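Local coordinates for protein peptidase M3B, oligoendopeptidase F (Enterococcus faecium, PDB 2QR4) that probably cleaves oligopeptides as a zinc-dependent metallopeptidase of the M3B (oligoendopeptidase F) family, at residues R229-A234 with S238-H243; E144-S149 with N223-V228. One frame throughout, in Å; residues are numbered along the deposited sequence.

Contact 1 (R229-A234 with S238-H243)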
loop_
_atom_site.group_PDB
_atom_site.type_symbol
_atom_site.label_atom_id
_atom_site.label_comp_id
_atom_site.label_asym_id
_atom_site.label_seq_id
_atom_site.Cartn_x
_atom_site.Cartn_y
_atom_site.Cartn_z
ATOM N N ARG A 229 -16.921 -12.460 -2.477
ATOM C CA ARG A 229 -17.276 -13.711 -1.786
ATOM C C ARG A 229 -18.738 -13.789 -1.376
ATOM O O ARG A 229 -19.135 -14.721 -0.670
ATOM C CB ARG A 229 -16.387 -13.932 -0.560
ATOM C CG ARG A 229 -14.940 -14.258 -0.914
ATOM C CD ARG A 229 -14.186 -14.772 0.298
ATOM N NE ARG A 229 -12.791 -15.022 -0.031
ATOM C CZ ARG A 229 -12.356 -16.123 -0.639
ATOM N NH1 ARG A 229 -11.067 -16.256 -0.907
ATOM N NH2 ARG A 229 -13.203 -17.090 -0.988
ATOM N N ASN A 230 -19.537 -12.809 -1.810
ATOM C CA ASN A 230 -20.985 -12.799 -1.537
ATOM C C ASN A 230 -21.363 -12.649 -0.053
ATOM O O ASN A 230 -22.363 -13.185 0.411
ATOM C CB ASN A 230 -21.651 -14.045 -2.139
ATOM C CG ASN A 230 -21.128 -14.360 -3.529
ATOM O OD1 ASN A 230 -21.393 -13.627 -4.488
ATOM N ND2 ASN A 230 -20.365 -15.452 -3.644
ATOM N N TYR A 231 -20.543 -11.935 0.696
ATOM C CA TYR A 231 -20.945 -11.531 2.018
ATOM C C TYR A 231 -21.722 -10.230 1.882
ATOM O O TYR A 231 -21.542 -9.488 0.914
ATOM C CB TYR A 231 -19.723 -11.342 2.921
ATOM C CG TYR A 231 -19.032 -12.638 3.310
ATOM C CD1 TYR A 231 -19.590 -13.502 4.256
ATOM C CD2 TYR A 231 -17.820 -12.998 2.735
ATOM C CE1 TYR A 231 -18.946 -14.696 4.618
ATOM C CE2 TYR A 231 -17.169 -14.187 3.084
ATOM C CZ TYR A 231 -17.726 -15.018 4.030
ATOM O OH TYR A 231 -17.061 -16.167 4.365
ATOM N N SER A 232 -22.598 -9.954 2.840
ATOM C CA SER A 232 -23.391 -8.740 2.788
ATOM C C SER A 232 -22.580 -7.521 3.265
ATOM O O SER A 232 -22.990 -6.380 3.059
ATOM C CB SER A 232 -24.686 -8.919 3.592
ATOM O OG SER A 232 -24.400 -8.979 4.972
ATOM N N SER A 233 -21.422 -7.768 3.880
ATOM C CA SER A 233 -20.532 -6.673 4.329
ATOM C C SER A 233 -19.174 -7.197 4.789
ATOM O O SER A 233 -18.993 -8.400 5.033
ATOM C CB SER A 233 -21.166 -5.910 5.500
ATOM O OG SER A 233 -21.229 -6.753 6.658
ATOM N N ALA A 234 -18.228 -6.281 4.950
ATOM C CA ALA A 234 -16.899 -6.648 5.418
ATOM C C ALA A 234 -16.974 -7.265 6.808
ATOM O O ALA A 234 -16.271 -8.236 7.113
ATOM C CB ALA A 234 -15.998 -5.443 5.424
ATOM N N SER A 238 -15.711 -10.912 8.232
ATOM C CA SER A 238 -14.718 -11.209 9.265
ATOM C C SER A 238 -15.299 -12.037 10.405
ATOM O O SER A 238 -14.688 -13.000 10.841
ATOM C CB SER A 238 -14.124 -9.930 9.836
ATOM O OG SER A 238 -13.118 -10.246 10.779
ATOM N N LEU A 239 -16.479 -11.664 10.883
ATOM C CA LEU A 239 -17.090 -12.353 12.015
ATOM C C LEU A 239 -17.580 -13.758 11.664
ATOM O O LEU A 239 -17.582 -14.651 12.511
ATOM C CB LEU A 239 -18.243 -11.521 12.594
ATOM C CG LEU A 239 -17.913 -10.467 13.658
ATOM C CD1 LEU A 239 -16.825 -9.489 13.222
ATOM C CD2 LEU A 239 -19.177 -9.718 14.041
ATOM N N SER A 240 -17.999 -13.965 10.420
ATOM C CA SER A 240 -18.565 -15.265 10.059
ATOM C C SER A 240 -17.557 -16.386 10.252
ATOM O O SER A 240 -17.901 -17.449 10.753
ATOM C CB SER A 240 -19.087 -15.292 8.619
ATOM O OG SER A 240 -18.017 -15.464 7.709
ATOM N N ASN A 241 -16.308 -16.162 9.860
ATOM C CA ASN A 241 -15.349 -17.255 9.924
ATOM C C ASN A 241 -15.047 -17.697 11.354
ATOM O O ASN A 241 -14.292 -18.641 11.569
ATOM C CB ASN A 241 -14.079 -16.959 9.110
ATOM C CG ASN A 241 -13.152 -15.990 9.796
ATOM O OD1 ASN A 241 -12.880 -16.119 10.987
ATOM N ND2 ASN A 241 -12.642 -15.022 9.041
ATOM N N ASN A 242 -15.665 -17.018 12.322
ATOM C CA ASN A 242 -15.621 -17.432 13.731
ATOM C C ASN A 242 -17.031 -17.708 14.262
ATOM O O ASN A 242 -17.241 -17.845 15.470
ATOM C CB ASN A 242 -14.999 -16.345 14.595
ATOM C CG ASN A 242 -13.492 -16.361 14.556
ATOM O OD1 ASN A 242 -12.865 -15.577 13.836
ATOM N ND2 ASN A 242 -12.896 -17.260 15.334
ATOM N N HIS A 243 -17.999 -17.762 13.351
ATOM C CA HIS A 243 -19.401 -18.017 13.701
ATOM C C HIS A 243 -19.928 -17.033 14.742
ATOM O O HIS A 243 -20.776 -17.368 15.570
ATOM C CB HIS A 243 -19.599 -19.473 14.136
ATOM C CG HIS A 243 -18.917 -20.452 13.233
ATOM N ND1 HIS A 243 -17.629 -20.895 13.451
ATOM C CD2 HIS A 243 -19.328 -21.042 12.085
ATOM C CE1 HIS A 243 -17.280 -21.723 12.484
ATOM N NE2 HIS A 243 -18.294 -21.831 11.644
HETATM O O HOH W 1 -17.881 -17.487 6.194
#

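Contact 2 (E144-S149 with N223-V228)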
loop_
_atom_site.group_PDB
_atom_site.type_symbol
_atom_site.label_atom_id
_atom_site.label_comp_id
_atom_site.label_asym_id
_atom_site.label_seq_id
_atom_site.Cartn_x
_atom_site.Cartn_y
_atom_site.Cartn_z
ATOM N N GLU A 144 -0.312 -10.896 -1.145
ATOM C CA GLU A 144 0.733 -9.948 -0.794
ATOM C C GLU A 144 0.324 -8.524 -1.153
ATOM O O GLU A 144 0.486 -7.603 -0.353
ATOM C CB GLU A 144 2.032 -10.311 -1.503
ATOM C CG GLU A 144 2.804 -11.401 -0.824
ATOM C CD GLU A 144 4.179 -11.586 -1.410
ATOM O OE1 GLU A 144 4.288 -12.257 -2.460
ATOM O OE2 GLU A 144 5.152 -11.075 -0.812
ATOM N N ILE A 145 -0.208 -8.346 -2.356
ATOM C CA ILE A 145 -0.707 -7.043 -2.751
ATOM C C ILE A 145 -1.778 -6.555 -1.763
ATOM O O ILE A 145 -1.687 -5.445 -1.257
ATOM C CB ILE A 145 -1.266 -7.064 -4.177
ATOM C CG1 ILE A 145 -0.280 -7.730 -5.138
ATOM C CG2 ILE A 145 -1.613 -5.679 -4.626
ATOM C CD1 ILE A 145 1.132 -7.251 -5.019
ATOM N N PHE A 146 -2.764 -7.388 -1.436
ATOM C CA PHE A 146 -3.798 -6.949 -0.465
ATOM C C PHE A 146 -3.248 -6.535 0.897
ATOM O O PHE A 146 -3.731 -5.580 1.498
ATOM C CB PHE A 146 -4.898 -7.997 -0.289
ATOM C CG PHE A 146 -5.779 -8.124 -1.479
ATOM C CD1 PHE A 146 -5.569 -9.119 -2.404
ATOM C CD2 PHE A 146 -6.797 -7.222 -1.691
ATOM C CE1 PHE A 146 -6.367 -9.217 -3.523
ATOM C CE2 PHE A 146 -7.597 -7.318 -2.812
ATOM C CZ PHE A 146 -7.379 -8.311 -3.731
ATOM N N ASP A 147 -2.229 -7.243 1.374
ATOM C CA ASP A 147 -1.676 -6.966 2.687
ATOM C C ASP A 147 -0.594 -5.879 2.677
ATOM O O ASP A 147 -0.128 -5.478 3.739
ATOM C CB ASP A 147 -1.115 -8.256 3.314
ATOM C CG ASP A 147 -2.197 -9.308 3.563
ATOM O OD1 ASP A 147 -3.397 -8.968 3.466
ATOM O OD2 ASP A 147 -1.851 -10.478 3.849
ATOM N N ALA A 148 -0.190 -5.398 1.501
ATOM C CA ALA A 148 1.013 -4.558 1.454
ATOM C C ALA A 148 0.910 -3.285 2.305
ATOM O O ALA A 148 1.869 -2.907 2.990
ATOM C CB ALA A 148 1.393 -4.218 0.027
ATOM N N SER A 149 -0.251 -2.638 2.287
ATOM C CA SER A 149 -0.385 -1.353 2.974
ATOM C C SER A 149 -0.304 -1.452 4.513
ATOM O O SER A 149 0.033 -0.473 5.159
ATOM C CB SER A 149 -1.651 -0.623 2.529
ATOM O OG SER A 149 -2.801 -1.162 3.170
ATOM N N ASN A 223 -13.467 -4.758 1.847
ATOM C CA ASN A 223 -14.727 -4.582 1.148
ATOM C C ASN A 223 -14.768 -5.342 -0.168
ATOM O O ASN A 223 -15.757 -6.004 -0.487
ATOM C CB ASN A 223 -15.062 -3.087 0.975
ATOM C CG ASN A 223 -15.715 -2.508 2.235
ATOM O OD1 ASN A 223 -16.330 -3.250 3.003
ATOM N ND2 ASN A 223 -15.582 -1.195 2.451
ATOM N N PHE A 224 -13.686 -5.258 -0.925
ATOM C CA PHE A 224 -13.604 -5.970 -2.177
ATOM C C PHE A 224 -13.748 -7.489 -1.966
ATOM O O PHE A 224 -14.497 -8.141 -2.701
ATOM C CB PHE A 224 -12.283 -5.658 -2.878
ATOM C CG PHE A 224 -12.023 -6.541 -4.065
ATOM C CD1 PHE A 224 -12.691 -6.328 -5.255
ATOM C CD2 PHE A 224 -11.152 -7.609 -3.972
ATOM C CE1 PHE A 224 -12.483 -7.155 -6.342
ATOM C CE2 PHE A 224 -10.936 -8.447 -5.054
ATOM C CZ PHE A 224 -11.592 -8.211 -6.244
ATOM N N LYS A 225 -13.038 -8.047 -0.975
ATOM C CA LYS A 225 -13.103 -9.494 -0.707
ATOM C C LYS A 225 -14.483 -9.914 -0.215
ATOM O O LYS A 225 -15.020 -10.939 -0.630
ATOM C CB LYS A 225 -12.029 -9.935 0.286
ATOM C CG LYS A 225 -10.662 -10.225 -0.346
ATOM C CD LYS A 225 -9.562 -9.983 0.674
ATOM C CE LYS A 225 -8.223 -10.524 0.219
ATOM N NZ LYS A 225 -7.189 -10.273 1.275
ATOM N N ALA A 226 -15.070 -9.105 0.656
ATOM C CA ALA A 226 -16.422 -9.361 1.114
ATOM C C ALA A 226 -17.373 -9.423 -0.093
ATOM O O ALA A 226 -18.177 -10.347 -0.231
ATOM C CB ALA A 226 -16.855 -8.275 2.100
ATOM N N LYS A 227 -17.265 -8.443 -0.979
ATOM C CA LYS A 227 -18.167 -8.364 -2.124
ATOM C C LYS A 227 -18.024 -9.585 -3.030
ATOM O O LYS A 227 -19.017 -10.239 -3.377
ATOM C CB LYS A 227 -17.913 -7.092 -2.931
ATOM C CG LYS A 227 -18.897 -6.881 -4.075
ATOM C CD LYS A 227 -18.855 -5.443 -4.578
ATOM C CE LYS A 227 -19.988 -5.156 -5.570
ATOM N NZ LYS A 227 -19.670 -5.610 -6.959
ATOM N N VAL A 228 -16.795 -9.904 -3.421
ATOM C CA VAL A 228 -16.647 -10.983 -4.399
ATOM C C VAL A 228 -16.928 -12.362 -3.809
ATOM O O VAL A 228 -17.161 -13.307 -4.553
ATOM C CB VAL A 228 -15.288 -10.942 -5.146
ATOM C CG1 VAL A 228 -15.095 -9.563 -5.757
ATOM C CG2 VAL A 228 -14.126 -11.297 -4.210
#

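Contact 1 (R229-A234 with S238-H243)
Tyr231, in the loop before helix 234-240, meets Ser240 at that helix's C-terminal end, ring against hydroxyl. Ser240 OG lies 3.3 Å from Tyr231 CE1, in an oblique position round the ring, and Ser240 CB follows at 4.0 Å from the same carbon. With CG set opposite the carbonyl carbon (chi1 -71°), the Tyr231 ring lies against the helix, touching Ala237 as well. The tight part is the first turn of that helix: Ser238 N donates to Ala234 O at 3.0 Å, with an N-H...O angle of 155°, and Ala234 is buried. The looser side is polar. There a water in the plane of the Tyr231 ring, at its edge, lies between Tyr231 OH (2.4 Å) and Ser240 OG (2.5 Å); both distances are unusually short, which leaves its exact place doubtful. Ser240 OG is also bonded to Ala237 O, while Ser238 gives its hydroxyl to a hydrogen bond with Asn499 O. Ser233 is the N-cap of helix 234-240, and His243, with positive phi, completes the Schellman motif that ends it. The contact lies in the connection from helix 208-228 into helix 234-240, with His129 stacked on Tyr231 and helix 246-258 following in the chain.

Contact 2 (E144-S149 with N223-V228)
Phe146 reaches from helix 143-160 toward helix 208-228 and meets both Phe224 and Lys225. Two residues before it, Glu144 turns instead to helix 68-87, making a weak hydrogen bond to Ser82 there, and Ile145 packs on Lys220 of the second subunit. Between residues 144-149 and 223-228 the closest CA pair is that of Phe146 and Lys225, 9.6 Å apart. The extended Lys225 chain brings CE over one face of the Phe146 ring, 4.0 Å from the centroid and 17° off the ring normal, a CH-pi contact. The ammonium goes on past the ring, NZ ending 3.6 Å from Phe146 CB. Phe224, its CG anti to the backbone N (chi1 170°), has its ring set beside the Phe146 rim: the rings meet rim to rim, planes only 13° apart and centroids 5.9 Å apart, with Phe224 CD2 3.8 Å from Phe146 CE2. This is side-chain packing between two helices of a largely helical chain, in keeping with the M3 peptidase fold, and no hydrogen bond crosses it. Next along, Asp147 brings OD1 to 4.6 Å from Lys225 NZ, too long for a salt bridge, although the opposite charge probably favours the placing of the lysine. Ala148 packs on Thr217 of the second subunit, and Ser149 returns to its own chain, where its OG is hydrogen-bonded to Thr214 O of helix 208-228.

Overall arrangement
Contact 2 uses the C-terminal part of helix 208-228, and contact 1 begins in the loop directly after it; both are partly buried, with centres about 14 Å apart on the same side of the chain's centre. Contact 2 joins two helices distant in sequence and borders the second subunit; contact 1 is local, joining a loop to the helix that follows it, and no other chain touches it. Their chemistry differs accordingly: contact 2 rests on aromatic and aliphatic surfaces, contact 1 on a helical hydrogen bond and polar contact round Tyr231 and Ser240. They also touch directly, through a probable hydrogen bond from Tyr231 N to Ala226 O (3.0 Å) and the packing of Ala234 against Asn223 and Ala226.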